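Local coordinates for protein acetyl-CoA acetyltransferase (Bacillus anthracis, PDB 3SS6) that probably catalyses the thiolase reaction, the reversible condensation of two acetyl-CoA molecules to acetoacetyl-CoA and free CoA, at residues A11-P16 with Q38-R43; A33-Q38 with V202-K207; D52-G57 with N67-A72; S93-I98 with I385-F390. All coordinates share one frame; numbering follows the deposited sequence.

In the fold
Interactions 1 and 2 share helix 29-43 and lie with centres 9 Å apart. They meet at Val-202, whose N probably bonds to Arg-14 O at 2.8 Å. Interaction 3 follows in the next strand-helix unit. It touches interaction 2 where Leu-37 CD1 meets Ala-72 CB at 3.6 Å. Interaction 4 adjoins interaction 3 across strand 53-57: Ile-55 O lies 3.5 Å from Ala-97 CB. Interactions 1, 3 and 4 reach the nine-stranded sheet, interaction 4 in its C-terminal half, while interaction 2 ties helix 29-43 to strand 204-207. Cys-91, found as S-hydroxycysteine, just precedes helix 93-107, consistent with the nucleophilic cysteine of thiolases.

Interaction 1: A11-P16 with Q38-R43; sequences AAVRSP and QEAVKR
Val-13 carries this contact with both of its methyl groups. Its chi1 of -69° sets CG1 beside the backbone N and puts CG2 in the crowded position between N and the carbonyl carbon. Val-13 CG2 lies 3.8 Å from Ala-40 CB. CG1 lies over one face of the Arg-43 guanidinium, 3.3 Å above its plane and offset toward the rim, and the two side chains reach toward each other, tip to tip. The nearest atom there is Arg-43 NH1, 3.4 Å from Val-13 CG1.

Ala-11 points the same way, one strand repeat earlier. Its CB rests 3.6 Å from Ala-40 O and 3.9 Å from Arg-43 CB.

Arg-43 is extended from CG to NE. A salt bridge one helical turn back holds its plane: NE donates to Glu-39 OE2 at 2.8 Å, nearly straight at 173° and in the guanidinium plane. Arg-43 NH1 also bonds to the backbone O of Asp-199, which helps fix the rotation. A potassium ion lies about 3 Å from the Arg-43 side chain.

Strand 11-14 and helix 38-43 run nearly antiparallel, at 157°. This is an outer helix packed on a sheet, the first strand-helix pair of the layered alpha/beta thiolase fold.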
loop_
_atom_site.group_PDB
_atom_site.type_symbol
_atom_site.label_atom_id
_atom_site.label_comp_id
_atom_site.label_asym_id
_atom_site.label_seq_id
_atom_site.Cartn_x
_atom_site.Cartn_y
_atom_site.Cartn_z
ATOM N N ALA A 11 17.182 -39.931 5.228
ATOM C CA ALA A 11 16.060 -39.436 6.020
ATOM C C ALA A 11 15.118 -38.721 5.079
ATOM O O ALA A 11 15.549 -38.185 4.053
ATOM C CB ALA A 11 16.528 -38.477 7.128
ATOM N N ALA A 12 13.833 -38.729 5.421
ATOM C CA ALA A 12 12.825 -38.080 4.598
ATOM C C ALA A 12 11.670 -37.693 5.504
ATOM O O ALA A 12 10.938 -38.559 5.985
ATOM C CB ALA A 12 12.354 -39.026 3.501
ATOM N N VAL A 13 11.526 -36.398 5.758
ATOM C CA VAL A 13 10.531 -35.923 6.717
ATOM C C VAL A 13 9.806 -34.693 6.191
ATOM O O VAL A 13 10.272 -34.044 5.257
ATOM C CB VAL A 13 11.162 -35.594 8.081
ATOM C CG1 VAL A 13 11.615 -36.878 8.777
ATOM C CG2 VAL A 13 12.318 -34.606 7.926
ATOM N N ARG A 14 8.665 -34.367 6.795
ATOM C CA ARG A 14 7.911 -33.200 6.347
ATOM C C ARG A 14 7.109 -32.614 7.486
ATOM O O ARG A 14 6.826 -33.293 8.456
ATOM C CB ARG A 14 6.950 -33.598 5.225
ATOM C CG ARG A 14 5.871 -34.624 5.661
ATOM C CD ARG A 14 4.891 -34.862 4.501
ATOM N NE ARG A 14 3.753 -35.757 4.771
ATOM C CZ ARG A 14 2.581 -35.361 5.275
ATOM N NH1 ARG A 14 2.385 -34.092 5.648
ATOM N NH2 ARG A 14 1.594 -36.244 5.415
ATOM N N SER A 15 6.742 -31.343 7.373
ATOM C CA SER A 15 5.753 -30.798 8.301
ATOM C C SER A 15 4.404 -31.401 7.931
ATOM O O SER A 15 4.244 -31.938 6.828
ATOM C CB SER A 15 5.685 -29.271 8.157
ATOM O OG SER A 15 5.103 -28.902 6.909
ATOM N N PRO A 16 3.414 -31.301 8.833
ATOM C CA PRO A 16 2.058 -31.526 8.332
ATOM C C PRO A 16 1.741 -30.380 7.370
ATOM O O PRO A 16 2.412 -29.339 7.404
ATOM C CB PRO A 16 1.172 -31.418 9.596
ATOM C CG PRO A 16 2.124 -31.288 10.770
ATOM C CD PRO A 16 3.415 -30.740 10.192
ATOM N N GLN A 38 16.089 -29.442 10.987
ATOM C CA GLN A 38 16.694 -29.966 12.213
ATOM C C GLN A 38 16.427 -31.454 12.427
ATOM O O GLN A 38 17.349 -32.221 12.731
ATOM C CB GLN A 38 16.234 -29.154 13.426
ATOM C CG GLN A 38 16.773 -27.727 13.408
ATOM C CD GLN A 38 16.142 -26.841 14.471
ATOM O OE1 GLN A 38 14.991 -27.039 14.853
ATOM N NE2 GLN A 38 16.897 -25.857 14.949
ATOM N N GLU A 39 15.174 -31.862 12.249
ATOM C CA GLU A 39 14.815 -33.262 12.465
ATOM C C GLU A 39 15.419 -34.142 11.379
ATOM O O GLU A 39 15.862 -35.253 11.656
ATOM C CB GLU A 39 13.294 -33.434 12.534
ATOM C CG GLU A 39 12.841 -34.884 12.771
ATOM C CD GLU A 39 13.268 -35.452 14.129
ATOM O OE1 GLU A 39 13.582 -34.678 15.061
ATOM O OE2 GLU A 39 13.273 -36.698 14.256
ATOM N N ALA A 40 15.450 -33.646 10.142
ATOM C CA ALA A 40 16.045 -34.432 9.067
ATOM C C ALA A 40 17.488 -34.786 9.380
ATOM O O ALA A 40 17.906 -35.941 9.231
ATOM C CB ALA A 40 15.960 -33.688 7.728
ATOM N N VAL A 41 18.260 -33.784 9.791
ATOM C CA VAL A 41 19.668 -34.014 10.070
ATOM C C VAL A 41 19.818 -34.993 11.243
ATOM O O VAL A 41 20.663 -35.895 11.214
ATOM C CB VAL A 41 20.400 -32.671 10.303
ATOM C CG1 VAL A 41 21.780 -32.892 10.907
ATOM C CG2 VAL A 41 20.495 -31.888 8.992
ATOM N N LYS A 42 18.973 -34.836 12.256
ATOM C CA LYS A 42 18.995 -35.732 13.417
ATOM C C LYS A 42 18.776 -37.183 13.022
ATOM O O LYS A 42 19.385 -38.083 13.593
ATOM C CB LYS A 42 17.944 -35.322 14.449
ATOM C CG LYS A 42 18.333 -34.105 15.272
ATOM C CD LYS A 42 17.177 -33.628 16.146
ATOM C CE LYS A 42 17.492 -32.276 16.773
ATOM N NZ LYS A 42 16.300 -31.682 17.438
ATOM N N ARG A 43 17.904 -37.410 12.048
ATOM C CA ARG A 43 17.627 -38.762 11.588
ATOM C C ARG A 43 18.585 -39.277 10.530
ATOM O O ARG A 43 18.675 -40.486 10.310
ATOM C CB ARG A 43 16.238 -38.833 10.989
ATOM C CG ARG A 43 15.143 -38.461 11.929
ATOM C CD ARG A 43 13.842 -38.704 11.219
ATOM N NE ARG A 43 12.688 -38.389 12.038
ATOM C CZ ARG A 43 11.468 -38.849 11.785
ATOM N NH1 ARG A 43 11.263 -39.645 10.737
ATOM N NH2 ARG A 43 10.465 -38.520 12.581
#

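Interaction 2: A33-Q38 with V202-K207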
loop_
_atom_site.group_PDB
_atom_site.type_symbol
_atom_site.label_atom_id
_atom_site.label_comp_id
_atom_site.label_asym_id
_atom_site.label_seq_id
_atom_site.Cartn_x
_atom_site.Cartn_y
_atom_site.Cartn_z
ATOM N N ALA A 33 10.666 -24.113 7.551
ATOM C CA ALA A 33 11.734 -25.036 7.141
ATOM C C ALA A 33 12.593 -25.470 8.311
ATOM O O ALA A 33 13.002 -26.625 8.378
ATOM C CB ALA A 33 12.613 -24.407 6.060
ATOM N N VAL A 34 12.860 -24.548 9.232
ATOM C CA VAL A 34 13.817 -24.804 10.311
ATOM C C VAL A 34 13.631 -26.127 11.081
ATOM O O VAL A 34 14.551 -26.925 11.152
ATOM C CB VAL A 34 13.916 -23.598 11.286
ATOM C CG1 VAL A 34 14.536 -24.033 12.608
ATOM C CG2 VAL A 34 14.737 -22.461 10.644
ATOM N N PRO A 35 12.441 -26.370 11.660
ATOM C CA PRO A 35 12.325 -27.581 12.486
ATOM C C PRO A 35 12.427 -28.871 11.675
ATOM O O PRO A 35 12.834 -29.911 12.214
ATOM C CB PRO A 35 10.929 -27.455 13.123
ATOM C CG PRO A 35 10.194 -26.467 12.264
ATOM C CD PRO A 35 11.228 -25.533 11.696
ATOM N N VAL A 36 12.058 -28.793 10.402
ATOM C CA VAL A 36 12.130 -29.948 9.512
ATOM C C VAL A 36 13.582 -30.217 9.095
ATOM O O VAL A 36 14.021 -31.377 9.040
ATOM C CB VAL A 36 11.182 -29.775 8.306
ATOM C CG1 VAL A 36 11.220 -30.999 7.416
ATOM C CG2 VAL A 36 9.758 -29.549 8.807
ATOM N N LEU A 37 14.332 -29.151 8.813
ATOM C CA LEU A 37 15.768 -29.283 8.590
ATOM C C LEU A 37 16.431 -29.933 9.799
ATOM O O LEU A 37 17.247 -30.845 9.664
ATOM C CB LEU A 37 16.403 -27.911 8.386
ATOM C CG LEU A 37 16.095 -27.239 7.054
ATOM C CD1 LEU A 37 16.622 -25.808 7.065
ATOM C CD2 LEU A 37 16.696 -28.030 5.886
ATOM N N GLN A 38 16.089 -29.442 10.987
ATOM C CA GLN A 38 16.694 -29.966 12.213
ATOM C C GLN A 38 16.427 -31.454 12.427
ATOM O O GLN A 38 17.349 -32.221 12.731
ATOM C CB GLN A 38 16.234 -29.154 13.426
ATOM C CG GLN A 38 16.773 -27.727 13.408
ATOM C CD GLN A 38 16.142 -26.841 14.471
ATOM O OE1 GLN A 38 14.991 -27.039 14.853
ATOM N NE2 GLN A 38 16.897 -25.857 14.949
ATOM N N VAL A 202 6.937 -34.153 11.090
ATOM C CA VAL A 202 7.611 -33.399 12.141
ATOM C C VAL A 202 6.643 -32.332 12.633
ATOM O O VAL A 202 6.244 -31.462 11.866
ATOM C CB VAL A 202 8.834 -32.673 11.562
ATOM C CG1 VAL A 202 9.540 -31.852 12.624
ATOM C CG2 VAL A 202 9.798 -33.681 10.917
ATOM N N PRO A 203 6.252 -32.394 13.911
ATOM C CA PRO A 203 5.307 -31.384 14.402
ATOM C C PRO A 203 5.944 -30.003 14.435
ATOM O O PRO A 203 7.140 -29.865 14.708
ATOM C CB PRO A 203 4.989 -31.858 15.822
ATOM C CG PRO A 203 6.130 -32.743 16.194
ATOM C CD PRO A 203 6.547 -33.418 14.925
ATOM N N ILE A 204 5.146 -28.984 14.145
ATOM C CA ILE A 204 5.641 -27.618 14.141
ATOM C C ILE A 204 5.043 -26.905 15.339
ATOM O O ILE A 204 3.840 -26.987 15.561
ATOM C CB ILE A 204 5.185 -26.872 12.878
ATOM C CG1 ILE A 204 5.573 -27.657 11.609
ATOM C CG2 ILE A 204 5.729 -25.429 12.864
ATOM C CD1 ILE A 204 7.076 -27.790 11.399
ATOM N N THR A 205 5.879 -26.212 16.111
ATOM C CA THR A 205 5.377 -25.432 17.238
ATOM C C THR A 205 5.286 -23.986 16.797
ATOM O O THR A 205 6.293 -23.384 16.419
ATOM C CB THR A 205 6.274 -25.562 18.490
ATOM O OG1 THR A 205 6.278 -26.921 18.951
ATOM C CG2 THR A 205 5.752 -24.662 19.615
ATOM N N ILE A 206 4.071 -23.445 16.788
ATOM C CA ILE A 206 3.862 -22.057 16.409
ATOM C C ILE A 206 3.732 -21.215 17.660
ATOM O O ILE A 206 2.848 -21.450 18.484
ATOM C CB ILE A 206 2.592 -21.852 15.546
ATOM C CG1 ILE A 206 2.637 -22.728 14.292
ATOM C CG2 ILE A 206 2.453 -20.391 15.120
ATOM C CD1 ILE A 206 1.925 -24.049 14.427
ATOM N N LYS A 207 4.614 -20.233 17.802
ATOM C CA LYS A 207 4.530 -19.335 18.937
ATOM C C LYS A 207 3.581 -18.203 18.588
ATOM O O LYS A 207 3.960 -17.257 17.887
ATOM C CB LYS A 207 5.914 -18.794 19.317
ATOM C CG LYS A 207 6.905 -19.876 19.735
ATOM C CD LYS A 207 8.003 -19.315 20.630
ATOM C CE LYS A 207 9.084 -20.353 20.895
ATOM N NZ LYS A 207 8.533 -21.600 21.501
#
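Helix 33-38 is kinked at Pro-35, and its nearest CA pairs with the other segment are Pro-35 to Ile-204 at 6.9 Å and Val-36 to Val-202 at 6.3 Å. The kink follows from the proline, whose N has no hydrogen to give to the turn before. The N of Val-36 makes a weak bond back to Ala-33 O.

Ile-204 brings the tip of its longer branch to the helix. Its chi1 of -54° sets CG1 beside the backbone N, and chi2 of -65° then bends CD1. Ile-204 CD1 presses on the proline ring, 3.5 Å from Pro-35 CG, which is tight for two carbons. The two side chains cross at about a right angle.

Ile-204 opens strand 204-207, which forms a small antiparallel sheet with strand 212-215. Both strands belong to the loop domain that thiolases insert between strands 112-120 and 252-262. The contact joins that insertion to an outer helix of the N-terminal half.

Val-36 CG2 approaches the same Ile-204 CD1 obliquely, at 4.1 Å. Val-36 CG2 also lies 4.3 Å from Val-202 CB. Val-202 CG1, anti to its backbone N, sits 3.8 Å from Pro-35 O. Val-36 and Val-202 both also pack on Val-13 of strand 7-19.

Interaction 3: D52-G57 with N67-A72; sequences DEVILG and NTARTA
The methyl of Ala-69 is the innermost part of this contact. It points from the first turn of helix 68-72 onto strand 53-57, and its CB lies 3.5 Å from Val-54 O. Two strand side chains flank it. Val-54 brings CG1, which is anti to its backbone N, to 4.1 Å from Ala-69 CB. Leu-56 approaches with CG, also 4.1 Å from Ala-69 CB.

The rest of Leu-56 runs on along the helix surface. Its chi1 of -67° places CG beside the backbone N, and chi2 near 180° carries CD1 on to the helix. Leu-56 CD1 lies 3.9 Å from Ala-69 CA. Beyond it are the methyl of Thr-68, with CG2 at 4.2 Å from Leu-56 CD1, and that of Ala-72. No hydrogen bond crosses between the two segments, so apolar packing joins them.

Strand 53-57, helix 68-75 and strand 83-88 form a beta-alpha-beta unit, with the two strands side by side and parallel. Helix 68-72 runs at 130° to strand 53-57.

Asn-67 is the N-cap of the helix. Its OD1 accepts a straight but weak bond from Arg-70 N, 3.3 Å long. The next strand, 83-88, bonds to this end: Thr-86 OG1 bonds to both Asn-67 OD1 and Ala-69 N, and Asn-67 ND2 bonds to Gly-84 O. Thr-68 OG1 is paired with His-58 ND1. Farther out, Glu-53 forms a salt bridge with Arg-89 of the second subunit, and Arg-70 NE bonds to Gly-383 O of that subunit.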
loop_
_atom_site.group_PDB
_atom_site.type_symbol
_atom_site.label_atom_id
_atom_site.label_comp_id
_atom_site.label_asym_id
_atom_site.label_seq_id
_atom_site.Cartn_x
_atom_site.Cartn_y
_atom_site.Cartn_z
ATOM N N ASP A 52 27.121 -30.420 3.592
ATOM C CA ASP A 52 27.849 -29.560 2.662
ATOM C C ASP A 52 26.991 -28.426 2.071
ATOM O O ASP A 52 27.506 -27.359 1.728
ATOM C CB ASP A 52 28.475 -30.421 1.561
ATOM C CG ASP A 52 29.534 -31.374 2.110
ATOM O OD1 ASP A 52 30.405 -30.913 2.879
ATOM O OD2 ASP A 52 29.489 -32.588 1.816
ATOM N N GLU A 53 25.687 -28.652 1.957
ATOM C CA GLU A 53 24.808 -27.697 1.295
ATOM C C GLU A 53 23.370 -27.980 1.708
ATOM O O GLU A 53 23.004 -29.133 1.918
ATOM C CB GLU A 53 24.914 -27.888 -0.219
ATOM C CG GLU A 53 24.252 -26.826 -1.069
ATOM C CD GLU A 53 25.228 -25.744 -1.472
ATOM O OE1 GLU A 53 25.933 -25.911 -2.491
ATOM O OE2 GLU A 53 25.286 -24.728 -0.758
ATOM N N VAL A 54 22.573 -26.923 1.826
ATOM C CA VAL A 54 21.118 -27.040 1.950
ATOM C C VAL A 54 20.538 -26.458 0.671
ATOM O O VAL A 54 20.880 -25.346 0.297
ATOM C CB VAL A 54 20.584 -26.237 3.150
ATOM C CG1 VAL A 54 19.055 -26.195 3.149
ATOM C CG2 VAL A 54 21.120 -26.847 4.466
ATOM N N ILE A 55 19.689 -27.213 -0.020
ATOM C CA ILE A 55 19.074 -26.709 -1.249
ATOM C C ILE A 55 17.566 -26.793 -1.103
ATOM O O ILE A 55 17.029 -27.872 -0.851
ATOM C CB ILE A 55 19.502 -27.546 -2.475
ATOM C CG1 ILE A 55 21.020 -27.689 -2.502
ATOM C CG2 ILE A 55 18.995 -26.886 -3.779
ATOM C CD1 ILE A 55 21.523 -28.503 -3.694
ATOM N N LEU A 56 16.881 -25.657 -1.214
ATOM C CA LEU A 56 15.426 -25.636 -1.064
ATOM C C LEU A 56 14.720 -25.103 -2.299
ATOM O O LEU A 56 15.118 -24.068 -2.862
ATOM C CB LEU A 56 15.006 -24.758 0.126
ATOM C CG LEU A 56 15.394 -25.232 1.528
ATOM C CD1 LEU A 56 14.826 -24.261 2.553
ATOM C CD2 LEU A 56 14.847 -26.633 1.752
ATOM N N GLY A 57 13.605 -25.731 -2.647
ATOM C CA GLY A 57 12.764 -25.254 -3.725
ATOM C C GLY A 57 11.780 -24.307 -3.044
ATOM O O GLY A 57 11.249 -24.632 -1.988
ATOM N N ASN A 67 17.510 -15.752 0.021
ATOM C CA ASN A 67 18.146 -17.048 -0.070
ATOM C C ASN A 67 17.557 -17.879 1.063
ATOM O O ASN A 67 18.125 -18.056 2.070
ATOM C CB ASN A 67 19.650 -17.020 0.028
ATOM C CG ASN A 67 20.253 -18.372 -0.277
ATOM O OD1 ASN A 67 19.556 -19.311 -0.344
ATOM N ND2 ASN A 67 21.545 -18.418 -0.463
ATOM N N THR A 68 16.360 -18.376 0.844
ATOM C CA THR A 68 15.688 -19.106 1.871
ATOM C C THR A 68 16.484 -20.242 2.467
ATOM O O THR A 68 16.449 -20.455 3.629
ATOM C CB THR A 68 14.393 -19.757 1.312
ATOM O OG1 THR A 68 13.717 -18.855 0.475
ATOM C CG2 THR A 68 13.469 -20.264 2.423
ATOM N N ALA A 69 17.201 -20.942 1.611
ATOM C CA ALA A 69 17.991 -22.099 2.044
ATOM C C ALA A 69 19.115 -21.729 3.022
ATOM O O ALA A 69 19.253 -22.335 4.087
ATOM C CB ALA A 69 18.565 -22.811 0.823
ATOM N N ARG A 70 19.917 -20.731 2.661
ATOM C CA ARG A 70 21.015 -20.315 3.526
ATOM C C ARG A 70 20.458 -19.730 4.808
ATOM O O ARG A 70 20.978 -19.990 5.899
ATOM C CB ARG A 70 21.904 -19.287 2.816
ATOM C CG ARG A 70 22.890 -18.569 3.737
ATOM C CD ARG A 70 23.905 -19.513 4.387
ATOM N NE ARG A 70 24.987 -18.720 4.982
ATOM C CZ ARG A 70 26.078 -19.226 5.551
ATOM N NH1 ARG A 70 26.257 -20.541 5.600
ATOM N NH2 ARG A 70 27.002 -18.410 6.057
ATOM N N THR A 71 19.399 -18.933 4.677
ATOM C CA THR A 71 18.816 -18.301 5.846
ATOM C C THR A 71 18.263 -19.365 6.801
ATOM O O THR A 71 18.466 -19.281 8.003
ATOM C CB THR A 71 17.744 -17.273 5.460
ATOM O OG1 THR A 71 18.328 -16.270 4.614
ATOM C CG2 THR A 71 17.182 -16.594 6.703
ATOM N N ALA A 72 17.585 -20.375 6.265
ATOM C CA ALA A 72 17.024 -21.421 7.123
ATOM C C ALA A 72 18.132 -22.264 7.760
ATOM O O ALA A 72 18.018 -22.691 8.915
ATOM C CB ALA A 72 16.055 -22.302 6.334
#

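Interaction 4: S93-I98 with I385-F390; sequences SGMQAI and IGVALF
Ser-93 OG is gripped by two bonds, one to the O of Gln-90 and one to the N of Arg-89. They tie the first residue of helix 93-107 to the residues just before it. In the layered thiolase fold this buried helix belongs to the N-terminal half, and here it packs on strand 385-393 of the C-terminal half. The axes of the two segments are 9.1 Å apart at closest and cross at 46°.

Met-95 spans most of that gap. Its extended chi1 (-179°) and chi2 (172°) carry Met-95 SD to 3.6 Å from Val-387 CG1, and the two side chains slide past each other in opposite directions. Val-387 CG1 is anti to its own backbone N. Chi3 of -75° then turns only the terminal methyl, CE, toward Leu-389, which Met-95 crosses obliquely. Both Met-95 SD and Met-95 CE are 4.0 Å from Leu-389 CB.

Helix 352-370 also packs here: Met-95 and Leu-389 both touch Thr-360, and Ile-98 touches Ala-357. One turn after Met-95, Ile-98 crosses Leu-389 at about a right angle, with Ile-98 CG2 4.1 Å from Leu-389 CD2.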
loop_
_atom_site.group_PDB
_atom_site.type_symbol
_atom_site.label_atom_id
_atom_site.label_comp_id
_atom_site.label_asym_id
_atom_site.label_seq_id
_atom_site.Cartn_x
_atom_site.Cartn_y
_atom_site.Cartn_z
ATOM N N SER A 93 9.644 -27.135 -7.892
ATOM C CA SER A 93 10.822 -26.589 -7.198
ATOM C C SER A 93 11.431 -27.544 -6.175
ATOM O O SER A 93 12.648 -27.720 -6.133
ATOM C CB SER A 93 10.511 -25.254 -6.511
ATOM O OG SER A 93 10.091 -24.295 -7.463
ATOM N N GLY A 94 10.586 -28.137 -5.337
ATOM C CA GLY A 94 11.061 -29.025 -4.286
ATOM C C GLY A 94 11.672 -30.308 -4.824
ATOM O O GLY A 94 12.560 -30.889 -4.189
ATOM N N MET A 95 11.201 -30.753 -5.983
ATOM C CA MET A 95 11.780 -31.933 -6.617
ATOM C C MET A 95 13.100 -31.549 -7.294
ATOM O O MET A 95 14.078 -32.291 -7.221
ATOM C CB MET A 95 10.795 -32.564 -7.602
ATOM C CG MET A 95 11.315 -33.819 -8.286
ATOM S SD MET A 95 10.048 -34.667 -9.249
ATOM C CE MET A 95 9.096 -35.417 -7.913
ATOM N N GLN A 96 13.144 -30.383 -7.935
ATOM C CA GLN A 96 14.402 -29.940 -8.536
ATOM C C GLN A 96 15.498 -29.799 -7.473
ATOM O O GLN A 96 16.674 -30.081 -7.733
ATOM C CB GLN A 96 14.220 -28.608 -9.285
ATOM C CG GLN A 96 15.516 -28.087 -9.901
ATOM C CD GLN A 96 16.026 -29.020 -10.994
ATOM O OE1 GLN A 96 15.277 -29.403 -11.887
ATOM N NE2 GLN A 96 17.294 -29.404 -10.912
ATOM N N ALA A 97 15.122 -29.362 -6.277
ATOM C CA ALA A 97 16.107 -29.237 -5.197
ATOM C C ALA A 97 16.753 -30.589 -4.914
ATOM O O ALA A 97 17.963 -30.685 -4.723
ATOM C CB ALA A 97 15.465 -28.662 -3.915
ATOM N N ILE A 98 15.937 -31.633 -4.887
ATOM C CA ILE A 98 16.458 -32.978 -4.666
ATOM C C ILE A 98 17.350 -33.407 -5.829
ATOM O O ILE A 98 18.388 -34.030 -5.620
ATOM C CB ILE A 98 15.310 -33.977 -4.472
ATOM C CG1 ILE A 98 14.589 -33.660 -3.156
ATOM C CG2 ILE A 98 15.834 -35.422 -4.513
ATOM C CD1 ILE A 98 13.206 -34.300 -3.043
ATOM N N ILE A 385 6.064 -27.375 -17.624
ATOM C CA ILE A 385 7.151 -28.320 -17.392
ATOM C C ILE A 385 6.650 -29.549 -16.655
ATOM O O ILE A 385 5.723 -29.470 -15.849
ATOM C CB ILE A 385 8.320 -27.647 -16.642
ATOM C CG1 ILE A 385 8.725 -26.359 -17.363
ATOM C CG2 ILE A 385 9.525 -28.585 -16.526
ATOM C CD1 ILE A 385 9.795 -25.544 -16.631
ATOM N N GLY A 386 7.228 -30.698 -16.977
ATOM C CA GLY A 386 6.998 -31.900 -16.195
ATOM C C GLY A 386 8.329 -32.360 -15.636
ATOM O O GLY A 386 9.350 -32.245 -16.305
ATOM N N VAL A 387 8.323 -32.880 -14.416
ATOM C CA VAL A 387 9.545 -33.391 -13.807
ATOM C C VAL A 387 9.228 -34.744 -13.193
ATOM O O VAL A 387 8.142 -34.933 -12.660
ATOM C CB VAL A 387 10.068 -32.427 -12.728
ATOM C CG1 VAL A 387 11.387 -32.929 -12.151
ATOM C CG2 VAL A 387 10.240 -31.030 -13.323
ATOM N N ALA A 388 10.157 -35.694 -13.310
ATOM C CA ALA A 388 9.962 -37.019 -12.722
ATOM C C ALA A 388 11.223 -37.514 -12.024
ATOM O O ALA A 388 12.348 -37.266 -12.480
ATOM C CB ALA A 388 9.508 -38.023 -13.784
ATOM N N LEU A 389 11.017 -38.222 -10.917
ATOM C CA LEU A 389 12.097 -38.735 -10.095
ATOM C C LEU A 389 11.880 -40.233 -9.906
ATOM O O LEU A 389 10.770 -40.673 -9.606
ATOM C CB LEU A 389 12.084 -38.018 -8.736
ATOM C CG LEU A 389 13.186 -38.410 -7.753
ATOM C CD1 LEU A 389 14.560 -38.097 -8.323
ATOM C CD2 LEU A 389 12.969 -37.681 -6.429
ATOM N N PHE A 390 12.938 -41.015 -10.104
ATOM C CA PHE A 390 12.844 -42.476 -10.092
ATOM C C PHE A 390 13.679 -42.998 -8.939
ATOM O O PHE A 390 14.871 -42.705 -8.856
ATOM C CB PHE A 390 13.336 -43.041 -11.427
ATOM C CG PHE A 390 12.520 -42.578 -12.595
ATOM C CD1 PHE A 390 11.543 -43.395 -13.142
ATOM C CD2 PHE A 390 12.696 -41.299 -13.109
ATOM C CE1 PHE A 390 10.765 -42.950 -14.212
ATOM C CE2 PHE A 390 11.923 -40.841 -14.170
ATOM C CZ PHE A 390 10.963 -41.668 -14.730
#